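Putative NADP oxidoreductase BF3122 (Bacteroides fragilis, PDB 3D1L) is a putative NADP-dependent oxidoreductase, probably binding the dinucleotide through a Rossmann-type domain, though its substrate is not established. Local coordinates at residues Ser46-Ala51 against Ala56-Asp61; Glu64-Pro67 against Leu71-Val74. One frame throughout, in Å; residues are numbered along the deposited sequence.

Contact 1 of 2, residues Ser46-Ala51 against Ala56-Asp61; sequences SARELA and AEYTTD
The Y58 ring lies against the flank of helix 44-53, with the backbone of R48 over one face: R48 CA sits 3.8 Å above the ring plane, toward the rim. R48 CB covers the same ring in a CH-pi contact, over the face and 4.1 Å from the centroid. A47 CB meets Y58 CD1 at 3.5 Å and A51 CB meets Y58 CB at 3.8 Å, both oblique to the ring. Y58 CG stands between its own backbone N and carbonyl carbon (chi1 77°), a torsion that carries the ring across the helix flank, beside the R48 side chain. The Y58 hydroxyl hydrogen-bonds to E44 in the first turn of the helix. Helix and strand 57-59 form the second half of a beta-alpha-beta unit that starts with strand 35-40; they run antiparallel, at 168°, with segment axes 7.7 Å apart. The alanines at 47 and 51, one helical turn apart, are the side chains that point at the strand. Where the chain turns back, A56 N donates to A51 O at 2.8 Å, nearly straight at 174°, and A51 CB packs on A56 CB.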
ATOM      1  N   SER B  46      13.250 -11.775 -21.796  1.00 43.38           N
ATOM      2  CA  SER B  46      12.225 -12.333 -20.886  1.00 43.00           C
ATOM      3  C   SER B  46      12.206 -13.858 -20.883  1.00 42.56           C
ATOM      4  O   SER B  46      12.083 -14.483 -19.823  1.00 41.73           O
ATOM      5  CB  SER B  46      10.836 -11.810 -21.241  1.00 43.28           C
ATOM      6  OG  SER B  46      10.819 -10.395 -21.106  1.00 44.78           O
ATOM      7  N   ALA B  47      12.332 -14.450 -22.070  1.00 41.77           N
ATOM      8  CA  ALA B  47      12.419 -15.889 -22.207  1.00 41.46           C
ATOM      9  C   ALA B  47      13.655 -16.423 -21.439  1.00 40.83           C
ATOM     10  O   ALA B  47      13.535 -17.332 -20.632  1.00 41.43           O
ATOM     11  CB  ALA B  47      12.469 -16.264 -23.685  1.00 41.39           C
ATOM     12  N   ARG B  48      14.809 -15.795 -21.641  1.00 39.99           N
ATOM     13  CA  ARG B  48      16.061 -16.231 -21.016  0.50 39.65           C
ATOM     14  C   ARG B  48      16.064 -16.045 -19.504  1.00 39.71           C
ATOM     15  O   ARG B  48      16.413 -16.956 -18.767  1.00 39.67           O
ATOM     16  CB  ARG B  48      17.259 -15.494 -21.629  0.50 39.60           C
ATOM     17  CG  ARG B  48      18.627 -15.935 -21.061  0.50 39.22           C
ATOM     18  CD  ARG B  48      19.768 -14.967 -21.391  0.50 39.38           C
ATOM     19  NE  ARG B  48      19.357 -13.565 -21.352  0.50 38.08           N
ATOM     20  CZ  ARG B  48      19.424 -12.731 -22.388  0.50 39.36           C
ATOM     21  NH1 ARG B  48      19.908 -13.140 -23.559  0.50 39.25           N
ATOM     22  NH2 ARG B  48      19.017 -11.475 -22.252  0.50 39.82           N
ATOM     23  N   GLU B  49      15.686 -14.859 -19.044  1.00 40.38           N
ATOM     24  CA  GLU B  49      15.626 -14.564 -17.612  1.00 41.80           C
ATOM     25  C   GLU B  49      14.844 -15.633 -16.899  1.00 40.76           C
ATOM     26  O   GLU B  49      15.316 -16.205 -15.916  1.00 40.65           O
ATOM     27  CB  GLU B  49      15.000 -13.186 -17.344  1.00 41.34           C
ATOM     28  CG  GLU B  49      15.986 -12.053 -17.466  1.00 44.04           C
ATOM     29  CD  GLU B  49      15.348 -10.670 -17.262  1.00 45.88           C
ATOM     30  OE1 GLU B  49      16.106  -9.671 -17.430  1.00 50.21           O
ATOM     31  OE2 GLU B  49      14.126 -10.573 -16.928  1.00 48.16           O
ATOM     32  N   LEU B  50      13.657 -15.928 -17.404  1.00 40.17           N
ATOM     33  CA  LEU B  50      12.848 -16.950 -16.741  1.00 40.86           C
ATOM     34  C   LEU B  50      13.438 -18.367 -16.854  1.00 40.52           C
ATOM     35  O   LEU B  50      13.418 -19.121 -15.895  1.00 40.83           O
ATOM     36  CB  LEU B  50      11.371 -16.919 -17.195  1.00 39.86           C
ATOM     37  CG  LEU B  50      10.485 -17.972 -16.493  1.00 41.61           C
ATOM     38  CD1 LEU B  50      10.646 -17.946 -14.933  1.00 39.36           C
ATOM     39  CD2 LEU B  50       9.032 -17.781 -16.903  1.00 39.84           C
ATOM     40  N   ALA B  51      13.943 -18.732 -18.026  1.00 41.55           N
ATOM     41  CA  ALA B  51      14.482 -20.089 -18.229  1.00 41.63           C
ATOM     42  C   ALA B  51      15.653 -20.410 -17.321  1.00 41.82           C
ATOM     43  O   ALA B  51      15.812 -21.545 -16.857  1.00 41.50           O
ATOM     44  CB  ALA B  51      14.869 -20.290 -19.684  1.00 41.65           C
ATOM     45  N   ALA B  56      15.474 -24.239 -17.526  1.00 40.85           N
ATOM     46  CA  ALA B  56      14.696 -24.640 -18.717  1.00 41.24           C
ATOM     47  C   ALA B  56      15.357 -24.176 -19.986  1.00 41.40           C
ATOM     48  O   ALA B  56      16.137 -23.229 -19.947  1.00 42.11           O
ATOM     49  CB  ALA B  56      13.288 -24.008 -18.656  1.00 40.75           C
ATOM     50  N   GLU B  57      15.003 -24.802 -21.110  1.00 41.77           N
ATOM     51  CA  GLU B  57      15.333 -24.289 -22.452  1.00 42.88           C
ATOM     52  C   GLU B  57      14.434 -23.101 -22.728  1.00 42.14           C
ATOM     53  O   GLU B  57      13.449 -22.911 -22.034  1.00 42.22           O
ATOM     54  CB  GLU B  57      15.059 -25.345 -23.536  1.00 42.85           C
ATOM     55  CG  GLU B  57      15.873 -26.622 -23.426  1.00 44.22           C
ATOM     56  CD  GLU B  57      15.778 -27.485 -24.685  1.00 46.89           C
ATOM     57  OE1 GLU B  57      14.740 -27.427 -25.403  1.00 52.45           O
ATOM     58  OE2 GLU B  57      16.750 -28.220 -24.970  1.00 51.81           O
ATOM     59  N   TYR B  58      14.766 -22.274 -23.720  1.00 41.52           N
ATOM     60  CA  TYR B  58      13.820 -21.242 -24.126  1.00 41.03           C
ATOM     61  C   TYR B  58      13.796 -21.030 -25.616  1.00 41.35           C
ATOM     62  O   TYR B  58      14.745 -21.360 -26.330  1.00 40.99           O
ATOM     63  CB  TYR B  58      14.059 -19.903 -23.397  1.00 40.18           C
ATOM     64  CG  TYR B  58      15.232 -19.100 -23.909  1.00 39.87           C
ATOM     65  CD1 TYR B  58      15.083 -18.201 -24.975  1.00 39.09           C
ATOM     66  CD2 TYR B  58      16.475 -19.222 -23.323  1.00 38.43           C
ATOM     67  CE1 TYR B  58      16.137 -17.459 -25.433  1.00 38.20           C
ATOM     68  CE2 TYR B  58      17.566 -18.484 -23.785  1.00 39.89           C
ATOM     69  CZ  TYR B  58      17.390 -17.607 -24.835  1.00 40.15           C
ATOM     70  OH  TYR B  58      18.461 -16.870 -25.278  1.00 38.56           O
ATOM     71  N   THR B  59      12.700 -20.457 -26.092  1.00 41.67           N
ATOM     72  CA  THR B  59      12.645 -20.039 -27.486  1.00 41.67           C
ATOM     73  C   THR B  59      11.842 -18.731 -27.577  1.00 41.19           C
ATOM     74  O   THR B  59      11.059 -18.418 -26.668  1.00 39.63           O
ATOM     75  CB  THR B  59      12.039 -21.151 -28.395  1.00 41.22           C
ATOM     76  OG1 THR B  59      12.152 -20.757 -29.767  1.00 41.50           O
ATOM     77  CG2 THR B  59      10.553 -21.354 -28.063  1.00 41.46           C
ATOM     78  N   THR B  60      12.053 -17.979 -28.656  1.00 40.61           N
ATOM     79  CA  THR B  60      11.181 -16.841 -28.981  1.00 41.88           C
ATOM     80  C   THR B  60      10.422 -17.127 -30.274  1.00 42.49           C
ATOM     81  O   THR B  60       9.830 -16.227 -30.869  1.00 41.73           O
ATOM     82  CB  THR B  60      11.967 -15.527 -29.182  1.00 41.29           C
ATOM     83  OG1 THR B  60      12.905 -15.712 -30.240  1.00 42.67           O
ATOM     84  CG2 THR B  60      12.710 -15.129 -27.936  1.00 41.02           C
ATOM     85  N   ASP B  61      10.461 -18.388 -30.701  1.00 43.36           N
ATOM     86  CA  ASP B  61       9.833 -18.809 -31.941  1.00 44.52           C
ATOM     87  C   ASP B  61       8.933 -19.963 -31.615  1.00 44.82           C
ATOM     88  O   ASP B  61       9.418 -21.011 -31.173  1.00 45.29           O
ATOM     89  CB  ASP B  61      10.908 -19.243 -32.946  1.00 45.25           C
ATOM     90  CG  ASP B  61      10.341 -19.676 -34.302  1.00 46.33           C
ATOM     91  OD1 ASP B  61       9.116 -19.821 -34.458  1.00 49.97           O
ATOM     92  OD2 ASP B  61      11.142 -19.881 -35.232  1.00 49.75           O
TER

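Contact 2 of 2, residues Glu64-Pro67 against Leu71-Val74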
ATOM      1  N   GLU B  64       9.649 -23.473 -32.691  0.50 44.54           N
ATOM      2  CA  GLU B  64      10.663 -24.204 -31.924  0.50 43.90           C
ATOM      3  C   GLU B  64      10.125 -24.761 -30.598  0.50 43.82           C
ATOM      4  O   GLU B  64      10.868 -25.395 -29.843  0.50 43.94           O
ATOM      5  CB  GLU B  64      11.866 -23.303 -31.633  0.50 44.12           C
ATOM      6  CG  GLU B  64      12.940 -23.256 -32.705  0.50 42.95           C
ATOM      7  CD  GLU B  64      14.073 -22.284 -32.359  0.50 43.14           C
ATOM      8  OE1 GLU B  64      14.105 -21.763 -31.221  0.50 37.66           O
ATOM      9  OE2 GLU B  64      14.942 -22.043 -33.240  0.50 43.76           O
ATOM     10  N   VAL B  65       8.843 -24.528 -30.323  1.00 43.53           N
ATOM     11  CA  VAL B  65       8.228 -24.927 -29.039  1.00 43.35           C
ATOM     12  C   VAL B  65       8.157 -26.448 -28.897  1.00 42.92           C
ATOM     13  O   VAL B  65       7.696 -27.133 -29.815  1.00 43.00           O
ATOM     14  CB  VAL B  65       6.823 -24.314 -28.846  1.00 43.14           C
ATOM     15  CG1 VAL B  65       5.999 -25.082 -27.788  1.00 42.64           C
ATOM     16  CG2 VAL B  65       6.941 -22.841 -28.415  1.00 44.65           C
ATOM     17  N   ASN B  66       8.625 -26.949 -27.750  1.00 42.24           N
ATOM     18  CA  ASN B  66       8.668 -28.375 -27.449  1.00 41.65           C
ATOM     19  C   ASN B  66       7.263 -28.961 -27.513  1.00 41.35           C
ATOM     20  O   ASN B  66       6.386 -28.547 -26.761  1.00 41.36           O
ATOM     21  CB  ASN B  66       9.320 -28.594 -26.086  1.00 41.83           C
ATOM     22  CG  ASN B  66       9.379 -30.053 -25.681  1.00 42.59           C
ATOM     23  OD1 ASN B  66       8.386 -30.780 -25.766  1.00 41.88           O
ATOM     24  ND2 ASN B  66      10.551 -30.489 -25.217  1.00 42.91           N
ATOM     25  N   PRO B  67       7.033 -29.890 -28.464  1.00 40.84           N
ATOM     26  CA  PRO B  67       5.707 -30.474 -28.691  1.00 39.37           C
ATOM     27  C   PRO B  67       5.409 -31.725 -27.857  1.00 38.59           C
ATOM     28  O   PRO B  67       4.378 -32.383 -28.099  1.00 38.34           O
ATOM     29  CB  PRO B  67       5.765 -30.856 -30.168  1.00 39.22           C
ATOM     30  CG  PRO B  67       7.185 -31.266 -30.359  1.00 40.61           C
ATOM     31  CD  PRO B  67       8.024 -30.387 -29.441  1.00 39.88           C
ATOM     32  N   LEU B  71       1.570 -30.403 -20.286  1.00 39.42           N
ATOM     33  CA  LEU B  71       0.870 -29.201 -19.895  1.00 38.70           C
ATOM     34  C   LEU B  71       1.536 -27.967 -20.484  1.00 38.53           C
ATOM     35  O   LEU B  71       2.744 -27.766 -20.329  1.00 37.70           O
ATOM     36  CB  LEU B  71       0.785 -29.097 -18.359  1.00 38.72           C
ATOM     37  CG  LEU B  71       0.051 -27.866 -17.806  1.00 37.81           C
ATOM     38  CD1 LEU B  71      -1.433 -27.943 -18.161  1.00 36.39           C
ATOM     39  CD2 LEU B  71       0.220 -27.745 -16.282  1.00 38.05           C
ATOM     40  N   TYR B  72       0.719 -27.157 -21.153  1.00 38.52           N
ATOM     41  CA  TYR B  72       1.126 -25.908 -21.734  1.00 39.16           C
ATOM     42  C   TYR B  72       0.390 -24.770 -21.026  1.00 39.55           C
ATOM     43  O   TYR B  72      -0.843 -24.663 -21.109  1.00 38.99           O
ATOM     44  CB  TYR B  72       0.817 -25.917 -23.227  1.00 39.43           C
ATOM     45  CG  TYR B  72       1.683 -26.913 -23.981  1.00 41.34           C
ATOM     46  CD1 TYR B  72       2.882 -26.498 -24.563  1.00 41.32           C
ATOM     47  CD2 TYR B  72       1.317 -28.264 -24.098  1.00 41.88           C
ATOM     48  CE1 TYR B  72       3.701 -27.388 -25.246  1.00 43.36           C
ATOM     49  CE2 TYR B  72       2.131 -29.165 -24.800  1.00 43.25           C
ATOM     50  CZ  TYR B  72       3.320 -28.708 -25.356  1.00 41.28           C
ATOM     51  OH  TYR B  72       4.147 -29.534 -26.031  1.00 42.17           O
ATOM     52  N   ILE B  73       1.153 -23.945 -20.310  1.00 40.31           N
ATOM     53  CA  ILE B  73       0.588 -22.827 -19.549  1.00 40.26           C
ATOM     54  C   ILE B  73       0.768 -21.544 -20.334  1.00 40.82           C
ATOM     55  O   ILE B  73       1.897 -21.095 -20.556  1.00 40.30           O
ATOM     56  CB  ILE B  73       1.214 -22.675 -18.154  1.00 41.04           C
ATOM     57  CG1 ILE B  73       1.089 -23.992 -17.356  1.00 40.03           C
ATOM     58  CG2 ILE B  73       0.535 -21.455 -17.417  1.00 39.63           C
ATOM     59  CD1 ILE B  73       1.823 -24.000 -16.037  1.00 40.52           C
ATOM     60  N   VAL B  74      -0.349 -20.991 -20.787  1.00 40.87           N
ATOM     61  CA  VAL B  74      -0.333 -19.870 -21.700  1.00 42.29           C
ATOM     62  C   VAL B  74      -0.702 -18.603 -20.938  1.00 43.98           C
ATOM     63  O   VAL B  74      -1.783 -18.493 -20.358  1.00 42.56           O
ATOM     64  CB  VAL B  74      -1.251 -20.135 -22.924  1.00 42.15           C
ATOM     65  CG1 VAL B  74      -1.171 -19.014 -23.928  1.00 40.21           C
ATOM     66  CG2 VAL B  74      -0.908 -21.515 -23.572  1.00 40.97           C
TER
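Y72 reaches from strand 71-74 to the loop 64-67, where its ring edge meets the carbonyl oxygen of N66 and its CE1 meets V65 CG1 at 4.1 Å. The strand belongs to the parallel part of the sheet in the Rossmann-type domain, between strands 12-16 and 97-100, and the loop is part of the connection that brings the chain to it from the edge strand 57-59. That connection has no regular helix in the residues of this contact, and a single tyrosine makes all of their contacts with the strand. CG of Y72 is anti to its carbonyl carbon (chi1 -68°), which sends the ring out from the sheet toward the loop. The V65 side chain comes the other way, sliding past Y72, and it also packs on I16 of strand 12-16 and on Q38 and Y40 of strand 35-40. The side-chain oxygen of N66 accepts from the backbone N of Y68, while its main-chain carbonyl meets the tyrosine. P67 follows closely, its carbonyl carbon 3.1 Å from Y72 OH. The hydroxyl also has a weak hydrogen bond with the backbone N of A69. Its stronger bond is the one it donates to N66 O, 2.6 Å long: the carbonyl oxygen lies in the plane of the ring, and the hydroxyl approaches it on a lone pair, at a C=O...donor angle of 132°.

Contact 1 closes before contact 2 opens, and their centres lie 12 Å apart in the same Rossmann-type domain. In sheet order strand 57-59 is at the edge, followed by strands 35-40, 12-16 and 71-74, so the chain must cross two strands between the contacts. T59 and the loop meet: T59 CG2 packs against V65 CG2 at 3.9 Å, and in the E64 conformer described, one of two, T59 OG1 lies 2.6 Å from E64 OE1, a probable hydrogen bond. T59 CB points away from the helix of contact 1, and its side chain meets E64 and V65. Neither contact includes a residue of the two 2-mercapto-propion aldehyde pockets, which lie later in the chain, from Q124 onward.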